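Long-range contacts in mandelate racemase/muconate lactonizing enzyme family protein (Roseovarius nubinhibens ISM, PDB 3U4F), which binds magnesium and is probably a hydro-lyase or a related enzyme of the enolase superfamily, built on a TIM barrel: residues Ile134-Ser139 with Tyr354-Gly359; Ser139-Asp144 with Lys167-Ala172; Asp275-Asp280 with Leu302-His307; Ala309-Val314 with Leu332-Glu337. All blocks are in the same frame, centred on the assembly; numbering follows the deposited sequence.

Interaction 1 (Ile134-Ser139 with Tyr354-Gly359); sequences IRAYAS and YRIEDG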
# COMPACT_ATOMS: atom_id res chain seq x y z
N ILE A 134 22.46 24.02 0.75
CA ILE A 134 21.06 23.91 1.18
C ILE A 134 21.03 24.10 2.68
O ILE A 134 21.73 23.40 3.44
CB ILE A 134 20.45 22.49 0.89
CG1 ILE A 134 20.61 22.09 -0.56
CG2 ILE A 134 18.93 22.47 1.18
CD1 ILE A 134 21.82 21.23 -0.83
N ARG A 135 20.18 25.01 3.13
CA ARG A 135 19.96 25.21 4.55
C ARG A 135 19.43 23.92 5.14
O ARG A 135 18.53 23.31 4.57
CB ARG A 135 18.89 26.28 4.77
CG ARG A 135 18.64 26.60 6.25
CD ARG A 135 17.61 27.71 6.37
NE ARG A 135 17.33 28.05 7.76
CZ ARG A 135 16.25 28.73 8.16
NH1 ARG A 135 15.33 29.10 7.27
NH2 ARG A 135 16.07 29.01 9.44
N ALA A 136 19.97 23.53 6.30
CA ALA A 136 19.47 22.29 6.94
C ALA A 136 18.78 22.61 8.25
O ALA A 136 19.15 23.58 8.94
CB ALA A 136 20.61 21.33 7.18
N TYR A 137 17.77 21.82 8.62
CA TYR A 137 17.30 21.87 10.00
C TYR A 137 17.69 20.61 10.75
O TYR A 137 17.63 19.51 10.20
CB TYR A 137 15.79 22.16 10.08
CG TYR A 137 14.80 21.07 9.66
CD1 TYR A 137 14.34 20.13 10.58
CD2 TYR A 137 14.26 21.06 8.37
CE1 TYR A 137 13.38 19.15 10.20
CE2 TYR A 137 13.30 20.13 7.97
CZ TYR A 137 12.86 19.17 8.90
OH TYR A 137 11.90 18.24 8.53
N ALA A 138 18.11 20.79 12.01
CA ALA A 138 18.45 19.71 12.92
C ALA A 138 17.18 18.99 13.36
O ALA A 138 16.31 19.58 13.98
CB ALA A 138 19.20 20.25 14.12
N SER A 139 17.04 17.74 12.97
CA SER A 139 15.80 17.03 13.22
C SER A 139 16.03 15.96 14.30
O SER A 139 16.78 14.98 14.10
CB SER A 139 15.24 16.43 11.93
OG SER A 139 13.93 15.94 12.12
N TYR A 354 27.69 14.48 4.13
CA TYR A 354 26.80 15.17 5.09
C TYR A 354 27.48 16.09 6.08
O TYR A 354 26.96 16.32 7.17
CB TYR A 354 25.97 14.12 5.85
CG TYR A 354 25.12 13.28 4.92
CD1 TYR A 354 24.33 13.88 3.96
CD2 TYR A 354 25.07 11.87 5.04
CE1 TYR A 354 23.50 13.12 3.10
CE2 TYR A 354 24.24 11.09 4.19
CZ TYR A 354 23.47 11.72 3.23
OH TYR A 354 22.63 11.00 2.40
N ARG A 355 28.62 16.67 5.71
CA ARG A 355 29.22 17.62 6.65
C ARG A 355 28.39 18.91 6.62
O ARG A 355 27.94 19.35 5.56
CB ARG A 355 30.71 17.83 6.33
CG ARG A 355 31.60 16.60 6.74
CD ARG A 355 33.09 17.02 6.86
NE ARG A 355 33.43 17.68 8.12
CZ ARG A 355 34.40 18.58 8.25
NH1 ARG A 355 35.11 18.96 7.20
NH2 ARG A 355 34.66 19.13 9.44
N ILE A 356 28.11 19.46 7.79
CA ILE A 356 27.29 20.66 7.89
C ILE A 356 28.20 21.80 8.32
O ILE A 356 28.99 21.66 9.22
CB ILE A 356 26.11 20.51 8.91
CG1 ILE A 356 25.22 19.31 8.53
CG2 ILE A 356 25.29 21.83 9.02
CD1 ILE A 356 24.49 19.50 7.17
N GLU A 357 28.06 22.93 7.65
CA GLU A 357 28.87 24.10 7.95
C GLU A 357 27.98 25.32 7.85
O GLU A 357 27.29 25.54 6.83
CB GLU A 357 29.98 24.19 6.92
CG GLU A 357 31.02 25.21 7.18
CD GLU A 357 32.21 24.94 6.29
OE1 GLU A 357 33.12 24.23 6.75
OE2 GLU A 357 32.20 25.35 5.11
N ASP A 358 27.99 26.10 8.92
CA ASP A 358 27.13 27.28 9.04
C ASP A 358 25.69 26.87 8.76
O ASP A 358 24.96 27.58 8.08
CB ASP A 358 27.59 28.40 8.08
CG ASP A 358 29.01 28.91 8.41
OD1 ASP A 358 29.71 29.37 7.49
OD2 ASP A 358 29.41 28.85 9.58
N GLY A 359 25.32 25.70 9.26
CA GLY A 359 23.94 25.19 9.16
C GLY A 359 23.50 24.80 7.76
O GLY A 359 22.30 24.60 7.53
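Gly-359 reaches Ala-136 because its backbone has a positive phi (69°, psi 12°), following Asp-358, which is also left-handed. These two residues turn the chain so that the carbonyl of Gly-359 faces strand 132-139. A side chain makes the second approach. In Ile-356, CG1 stands opposite the carbonyl carbon (chi1 -57°), and a further bend at chi2 brings CD1 to the methyl of Ala-136.

The polar link is a single backbone bond: Ala-136 N donates to Gly-359 O at 2.8 Å, nearly straight at hydrogen. Ala-136 CB sits beside the same oxygen, 3.7 Å from Gly-359 O. The apolar meeting is looser, with Ala-136 CB 4.3 Å from Ile-356 CD1.

Ala-136 and Gly-359 continue the antiparallel register of the backbone pair Ile-134 with Ala-361. The reciprocal bond is not made, since Gly-359 N lies 6.5 Å from Ala-136 O. The pairing therefore fades as the loop leaves the strand.

The contact joins the loop before strand 360-363 to one edge of strand 132-139, away from the magnesium sites and the guanidine pocket. Phe-334 of the neighbouring parallel strand 332-335 touches both Ala-136 and Ile-356, while Ile-134 packs on helix 313-322 and Arg-135 forms a salt bridge with Asp-164.

Interaction 2 (Ser139-Asp144 with Lys167-Ala172); sequences SSMKRD and KVRAGA. With GAI (guanidine), chain F.
Ser-139 and Lys-167 are parallel bridge partners, their CA atoms 4.8 Å apart, and the two segments run in directions that differ by 24°. One backbone bond, Ser-140 N to Lys-167 O, continues the pairing at 3.0 Å. Beyond it the chains separate, and a water spans the gap from Lys-142 O to Arg-169 N.

Side chains take over from there. Arg-169 is bent at chi2 (-73°), which folds its guanidinium back to Ser-140 O. NE and NH2 both donate to that one oxygen, side-on and in the guanidinium plane, with Arg-169 NE 2.7 Å from Ser-140 O. Arg-143 grips the loop after strand 165-169 in the same side-on way: its extended chain delivers NE and NH2 to Ala-170 O, Arg-143 NH2 lying 3.0 Å from it. A weak bond from Arg-143 NE to Gly-171 O supplements this grip. The two arginine chains cross at about a right angle, their planes 68° apart, and Arg-169 CB lies 3.7 Å above the centre of the Arg-143 guanidinium. Ser-140 OG closes an ST turn by accepting from Lys-142 N and also meets Glu-150.

At the pocket, Arg-169 NH2 is 2.9 Å from guanidine N1 and Lys-167 NZ, also hydrogen-bonded to Tyr-137 OH, is 2.8 Å from guanidine N3. Selenomethionine Met-141 lies obliquely to Arg-169, SE 3.5 Å from NH2. With Glu-231, which forms a salt bridge with Lys-167, and the nearby Asp-205 both binding magnesium, the contact sets basic groups beside the metal carboxylates, which probably offset so much positive charge around a guanidine.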
# COMPACT_ATOMS: atom_id res chain seq x y z
N SER A 139 17.04 17.74 12.97
CA SER A 139 15.80 17.03 13.22
C SER A 139 16.03 15.96 14.30
O SER A 139 16.78 14.98 14.10
CB SER A 139 15.24 16.43 11.93
OG SER A 139 13.93 15.94 12.12
N SER A 140 15.39 16.17 15.44
CA SER A 140 15.28 15.15 16.47
C SER A 140 14.20 14.13 16.10
O SER A 140 13.07 14.50 15.70
CB SER A 140 14.90 15.80 17.79
OG SER A 140 14.48 14.80 18.72
N MSE A 141 14.53 12.85 16.27
CA MSE A 141 13.58 11.75 16.05
C MSE A 141 12.90 11.34 17.35
O MSE A 141 11.92 10.59 17.31
CB MSE A 141 14.32 10.52 15.45
CG MSE A 141 15.06 10.82 14.15
SE MSE A 141 13.78 11.44 12.78
CE MSE A 141 14.90 12.68 11.77
N LYS A 142 13.39 11.83 18.49
CA LYS A 142 13.05 11.20 19.79
C LYS A 142 11.86 11.82 20.51
O LYS A 142 11.72 13.04 20.52
CB LYS A 142 14.27 11.24 20.71
CG LYS A 142 15.41 10.29 20.30
CD LYS A 142 16.50 10.27 21.36
CE LYS A 142 17.47 9.11 21.15
NZ LYS A 142 18.40 8.90 22.30
N ARG A 143 11.04 10.98 21.13
CA ARG A 143 10.07 11.44 22.13
C ARG A 143 10.44 11.04 23.55
O ARG A 143 9.87 11.60 24.51
CB ARG A 143 8.65 10.93 21.83
CG ARG A 143 7.92 11.78 20.82
CD ARG A 143 6.70 11.06 20.25
NE ARG A 143 6.03 11.94 19.32
CZ ARG A 143 6.26 11.92 18.02
NH1 ARG A 143 7.11 11.03 17.50
NH2 ARG A 143 5.65 12.81 17.25
N ASP A 144 11.37 10.10 23.71
CA ASP A 144 11.78 9.69 25.06
C ASP A 144 12.65 10.72 25.79
O ASP A 144 12.77 10.71 27.04
CB ASP A 144 12.34 8.25 25.09
CG ASP A 144 13.54 8.04 24.19
OD1 ASP A 144 13.61 8.63 23.09
OD2 ASP A 144 14.41 7.23 24.57
N LYS A 167 13.92 20.89 14.71
CA LYS A 167 12.60 20.25 14.81
C LYS A 167 12.57 19.26 15.97
O LYS A 167 13.47 18.42 16.10
CB LYS A 167 12.18 19.57 13.49
CG LYS A 167 10.75 19.03 13.51
CD LYS A 167 10.27 18.61 12.13
CE LYS A 167 10.68 17.18 11.83
NZ LYS A 167 10.20 16.86 10.46
N VAL A 168 11.52 19.35 16.80
CA VAL A 168 11.32 18.42 17.91
C VAL A 168 9.95 17.75 17.76
O VAL A 168 9.22 18.02 16.81
CB VAL A 168 11.45 19.16 19.29
CG1 VAL A 168 12.80 19.81 19.39
CG2 VAL A 168 10.35 20.17 19.43
N ARG A 169 9.60 16.85 18.67
CA ARG A 169 8.40 16.05 18.54
C ARG A 169 7.32 16.51 19.53
O ARG A 169 7.64 16.87 20.65
CB ARG A 169 8.72 14.59 18.81
CG ARG A 169 9.82 14.03 17.91
CD ARG A 169 9.30 13.83 16.47
NE ARG A 169 10.40 13.91 15.50
CZ ARG A 169 10.26 13.70 14.20
NH1 ARG A 169 9.08 13.29 13.73
NH2 ARG A 169 11.29 13.89 13.38
N ALA A 170 6.07 16.46 19.09
CA ALA A 170 4.88 16.68 19.95
C ALA A 170 4.09 15.38 20.08
O ALA A 170 4.15 14.51 19.21
CB ALA A 170 3.99 17.73 19.35
N GLY A 171 3.33 15.25 21.17
CA GLY A 171 2.40 14.12 21.30
C GLY A 171 3.12 12.80 21.42
O GLY A 171 4.29 12.74 21.76
N ALA A 172 2.39 11.72 21.18
CA ALA A 172 2.98 10.40 21.05
C ALA A 172 2.77 9.99 19.59
O ALA A 172 1.80 10.41 18.95
CB ALA A 172 2.29 9.42 22.01
C GAI F . 9.84 13.27 10.33
N1 GAI F . 11.09 13.00 10.62
N2 GAI F . 8.76 12.52 10.72
N3 GAI F . 9.55 14.33 9.56
O HOH W 1 11.44 15.88 20.91

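Interaction 3 (Asp275-Asp280 with Leu302-His307); sequences DVVQPD and LPVTPH. With GAI (guanidine), chain F.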
# COMPACT_ATOMS: atom_id res chain seq x y z
N ASP A 275 -0.03 23.40 3.92
CA ASP A 275 0.66 24.60 3.41
C ASP A 275 2.00 24.28 2.76
O ASP A 275 2.45 25.04 1.90
CB ASP A 275 0.87 25.58 4.56
CG ASP A 275 -0.45 25.96 5.23
OD1 ASP A 275 -1.32 26.60 4.56
OD2 ASP A 275 -0.64 25.56 6.40
N VAL A 276 2.63 23.19 3.19
CA VAL A 276 3.92 22.74 2.65
C VAL A 276 3.79 21.22 2.43
O VAL A 276 3.34 20.52 3.33
CB VAL A 276 5.04 22.99 3.65
CG1 VAL A 276 6.40 22.51 3.09
CG2 VAL A 276 5.15 24.47 4.05
N VAL A 277 4.18 20.72 1.27
CA VAL A 277 4.13 19.28 1.02
C VAL A 277 5.47 18.60 1.33
O VAL A 277 6.55 19.17 1.10
CB VAL A 277 3.62 18.94 -0.41
CG1 VAL A 277 2.24 19.57 -0.64
CG2 VAL A 277 4.57 19.44 -1.49
N GLN A 278 5.40 17.37 1.84
CA GLN A 278 6.59 16.70 2.35
C GLN A 278 6.72 15.25 1.85
O GLN A 278 6.77 14.34 2.64
CB GLN A 278 6.61 16.72 3.89
CG GLN A 278 6.60 18.14 4.43
CD GLN A 278 6.79 18.13 5.91
OE1 GLN A 278 5.85 17.86 6.64
NE2 GLN A 278 8.02 18.44 6.37
N PRO A 279 6.85 15.06 0.54
CA PRO A 279 7.13 13.69 0.04
C PRO A 279 8.47 13.14 0.58
O PRO A 279 9.37 13.91 0.93
CB PRO A 279 7.21 13.89 -1.48
CG PRO A 279 7.62 15.33 -1.65
CD PRO A 279 6.87 16.06 -0.54
N ASP A 280 8.57 11.82 0.69
CA ASP A 280 9.85 11.18 0.98
C ASP A 280 10.17 10.57 -0.37
O ASP A 280 9.36 9.82 -0.91
CB ASP A 280 9.69 10.08 2.05
CG ASP A 280 10.98 9.30 2.30
OD1 ASP A 280 11.57 9.42 3.40
OD2 ASP A 280 11.41 8.54 1.40
N LEU A 302 2.52 25.84 -3.61
CA LEU A 302 2.93 25.25 -2.34
C LEU A 302 4.39 24.87 -2.41
O LEU A 302 4.82 24.27 -3.41
CB LEU A 302 2.13 23.98 -2.06
CG LEU A 302 0.77 23.96 -1.36
CD1 LEU A 302 0.06 25.31 -1.18
CD2 LEU A 302 -0.14 22.82 -1.85
N PRO A 303 5.15 25.18 -1.36
CA PRO A 303 6.54 24.71 -1.33
C PRO A 303 6.67 23.23 -0.98
O PRO A 303 5.75 22.63 -0.41
CB PRO A 303 7.19 25.55 -0.24
CG PRO A 303 6.07 26.07 0.59
CD PRO A 303 4.82 26.05 -0.22
N VAL A 304 7.86 22.70 -1.26
CA VAL A 304 8.17 21.28 -1.10
C VAL A 304 9.36 21.14 -0.14
O VAL A 304 10.46 21.62 -0.42
CB VAL A 304 8.49 20.62 -2.44
CG1 VAL A 304 8.86 19.13 -2.22
CG2 VAL A 304 7.32 20.78 -3.44
N THR A 305 9.10 20.53 1.00
CA THR A 305 10.13 20.33 2.03
C THR A 305 10.13 18.84 2.35
O THR A 305 9.42 18.39 3.24
CB THR A 305 9.82 21.19 3.30
OG1 THR A 305 9.88 22.57 2.93
CG2 THR A 305 10.86 20.97 4.37
N PRO A 306 10.93 18.05 1.61
CA PRO A 306 10.81 16.59 1.72
C PRO A 306 11.20 16.02 3.07
O PRO A 306 11.93 16.65 3.83
CB PRO A 306 11.77 16.08 0.63
CG PRO A 306 11.77 17.17 -0.38
CD PRO A 306 11.82 18.42 0.51
N HIS A 307 10.72 14.81 3.35
CA HIS A 307 11.05 14.09 4.54
C HIS A 307 12.30 13.29 4.24
O HIS A 307 12.44 12.65 3.19
CB HIS A 307 9.89 13.14 4.86
CG HIS A 307 10.22 12.07 5.85
ND1 HIS A 307 10.63 10.81 5.47
CD2 HIS A 307 10.14 12.06 7.20
CE1 HIS A 307 10.80 10.07 6.56
NE2 HIS A 307 10.51 10.80 7.62
C GAI F . 9.84 13.27 10.33
N1 GAI F . 11.09 13.00 10.62
N2 GAI F . 8.76 12.52 10.72
N3 GAI F . 9.55 14.33 9.56
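His-307 and Asp-280 cross at an angle, the ring and carboxylate planes 44° apart. Even so, Asp-280 OD1 lies close to the ring plane and accepts from His-307 ND1 at 2.7 Å through its anti lone pair. Chi1 (165°) swings the His-307 ring away from its backbone N, and the near-perpendicular chi2 turns ND1 to the aspartate and CD2 to the ligand, His-307 CD2 being 3.3 Å from guanidine N3. The other oxygen of Asp-280 caps helix 281-284 at Tyr-283 N, which helps fix the carboxylate and, through it, the ring. Cutting His-307 back to an alanine would probably leave Asp-280 OD1 without its donor and open a gap beside the guanidine.

Packing continues further back. Val-277 CG2 meets Val-304 CG2 at 3.6 Å, and Val-304 CG1 sits against the Pro-279 ring at about a right angle. On the other side of the strand Val-276 crosses Thr-305 obliquely in a methyl-to-hydroxyl contact, its CG1 3.5 Å from Thr-305 OG1. Gln-278 stretches out over the Thr-305 carbonyl, giving it a weak NE2 bond, but its stronger ties are to Thr-254 and to the magnesium ligand Glu-231. Backbone bonds hold the segments in step: Val-277 N to Pro-303 O at 3.0 Å, Thr-305 N to Val-277 O, and His-307 N to Pro-279 O.

Two segments running roughly the same way (35° apart), joined by a single bridge and linked through helix 287-299, are consistent with a beta-alpha-beta unit of the TIM barrel, and the His-Asp pair at the pocket recalls the one in mandelate racemase.

Interaction 4 (Ala309-Val314 with Leu332-Glu337); sequences ANLSLV and LEFSIE. With GAI (guanidine), chain F.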
# COMPACT_ATOMS: atom_id res chain seq x y z
N ALA A 309 14.68 11.03 6.94
CA ALA A 309 14.81 10.82 8.37
C ALA A 309 16.00 9.97 8.84
O ALA A 309 16.06 9.55 10.00
CB ALA A 309 13.52 10.30 8.92
N ASN A 310 16.93 9.68 7.94
CA ASN A 310 18.20 9.11 8.37
C ASN A 310 19.25 9.49 7.34
O ASN A 310 18.92 10.11 6.31
CB ASN A 310 18.13 7.61 8.51
CG ASN A 310 17.62 6.95 7.29
OD1 ASN A 310 18.25 6.99 6.23
ND2 ASN A 310 16.45 6.33 7.40
N LEU A 311 20.48 9.12 7.65
CA LEU A 311 21.61 9.46 6.78
C LEU A 311 22.07 8.30 5.90
O LEU A 311 23.28 8.15 5.61
CB LEU A 311 22.78 10.04 7.60
CG LEU A 311 22.42 11.32 8.35
CD1 LEU A 311 23.57 11.83 9.30
CD2 LEU A 311 21.87 12.39 7.37
N SER A 312 21.11 7.48 5.48
CA SER A 312 21.28 6.70 4.26
C SER A 312 21.30 7.72 3.10
O SER A 312 21.39 8.92 3.35
CB SER A 312 20.13 5.69 4.04
OG SER A 312 18.92 6.35 3.70
N LEU A 313 21.19 7.26 1.86
CA LEU A 313 21.22 8.23 0.72
C LEU A 313 19.97 9.11 0.57
O LEU A 313 19.98 10.07 -0.21
CB LEU A 313 21.53 7.52 -0.62
CG LEU A 313 22.94 6.92 -0.72
CD1 LEU A 313 23.06 6.21 -2.03
CD2 LEU A 313 23.96 8.05 -0.63
N VAL A 314 18.91 8.80 1.30
CA VAL A 314 17.69 9.59 1.20
C VAL A 314 17.96 11.08 1.45
O VAL A 314 17.41 11.92 0.75
CB VAL A 314 16.54 9.04 2.11
CG1 VAL A 314 16.88 9.26 3.60
CG2 VAL A 314 15.20 9.65 1.73
N LEU A 332 16.47 21.45 4.35
CA LEU A 332 16.68 20.02 4.33
C LEU A 332 16.48 19.44 5.73
O LEU A 332 17.14 19.89 6.66
CB LEU A 332 18.15 19.80 3.92
CG LEU A 332 18.68 18.37 4.01
CD1 LEU A 332 18.12 17.58 2.83
CD2 LEU A 332 20.22 18.35 3.99
N GLU A 333 15.62 18.43 5.87
CA GLU A 333 15.56 17.66 7.12
C GLU A 333 16.86 16.89 7.34
O GLU A 333 17.26 16.09 6.52
CB GLU A 333 14.41 16.65 7.10
CG GLU A 333 14.34 15.95 8.46
CD GLU A 333 13.11 15.14 8.68
OE1 GLU A 333 12.42 14.82 7.70
OE2 GLU A 333 12.85 14.83 9.87
N PHE A 334 17.51 17.15 8.47
CA PHE A 334 18.81 16.56 8.73
C PHE A 334 18.78 15.91 10.10
O PHE A 334 18.81 16.59 11.12
CB PHE A 334 19.92 17.61 8.69
CG PHE A 334 21.31 17.00 8.69
CD1 PHE A 334 21.92 16.63 7.49
CD2 PHE A 334 21.98 16.77 9.89
CE1 PHE A 334 23.18 16.03 7.49
CE2 PHE A 334 23.25 16.15 9.91
CZ PHE A 334 23.85 15.81 8.72
N SER A 335 18.71 14.58 10.11
CA SER A 335 18.67 13.85 11.39
C SER A 335 19.95 14.06 12.22
O SER A 335 21.08 13.84 11.73
CB SER A 335 18.49 12.33 11.19
OG SER A 335 18.54 11.71 12.48
N ILE A 336 19.77 14.48 13.46
CA ILE A 336 20.89 14.68 14.35
C ILE A 336 21.10 13.53 15.37
O ILE A 336 21.89 13.66 16.31
CB ILE A 336 20.88 16.08 15.02
CG1 ILE A 336 19.52 16.44 15.66
CG2 ILE A 336 21.33 17.15 13.99
CD1 ILE A 336 19.14 15.58 16.87
N GLU A 337 20.45 12.40 15.15
CA GLU A 337 20.60 11.27 16.09
C GLU A 337 21.98 10.63 15.92
O GLU A 337 22.51 10.59 14.82
CB GLU A 337 19.48 10.26 15.91
CG GLU A 337 18.05 10.86 16.13
CD GLU A 337 17.83 11.47 17.52
OE1 GLU A 337 18.61 11.15 18.43
OE2 GLU A 337 16.85 12.24 17.70
C GAI F . 9.84 13.27 10.33
N1 GAI F . 11.09 13.00 10.62
N2 GAI F . 8.76 12.52 10.72
N3 GAI F . 9.55 14.33 9.56
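Leu-311 covers one face of the Phe-334 ring: its CD2 lies 4.3 Å from the ring centroid, 26° off the normal, a CH-pi contact. The two side chains cross at about a right angle, and the other methyl reaches past the ring, with Leu-311 CD1 4.0 Å from both Phe-334 CZ and Ser-335 O. Ala-136, Ile-356 and Tyr-354 also pack on Phe-334.

The second flat group, the carboxylate of Glu-333, is ringed by donors. Guanidine N1 donates to Glu-333 OE2 at 2.6 Å, Ser-139 OG is hydrogen-bonded to the same oxygen, and OE1 bonds to Cys-308 N. An extended chain with CG anti to the backbone N (chi1 -176°) carries this carboxylate from the strand into the pocket. Across the contact, Ala-309 CB flanks the ligand 4.0 Å from guanidine N1, while Ser-335 CB rests 3.9 Å from Ala-309 O.

The 309-314 segment holds its own shape. Asn-310 OD1 accepts from Ser-312 N at 3.0 Å, an Asx turn, and from Ser-312 OG at 2.7 Å. Ser-312 in turn is the N-cap of helix 313-322, its OG taking a weak bond from Val-314 N.

A leucine at Glu-333 is likely to leave guanidine N1 and Cys-308 N without their acceptor.

The apolar seam of Leu-311 and Phe-334 thus joins the 309-314 loop to the strand, while the bonds to guanidine N1, Ser-139 and Cys-308 hold the Glu-333 carboxylate in position, where it probably complements the basic groups of the pocket.

Three of the four contacts meet at the guanidine: interaction 2 supplies Met-141, Lys-167 and Arg-169, interaction 3 His-307, and interaction 4 Glu-333. Interaction 1 stands back, the side chain of Ala-136 being about 13 Å from the ligand, yet it shares Ser-139 with interaction 2 and its strand 132-139 lies between strands 165-169 and 332-335. Through this strand Ser-139 OG reaches Glu-333 OE2 (2.7 Å) and Tyr-137 OH reaches Lys-167 NZ (2.9 Å). Interactions 2 and 4 are also tied by Met-141 N and Glu-337 OE2, 2.8 Å apart. Interactions 2 and 3, centres about 19 Å apart, do not touch directly and face each other across the pocket.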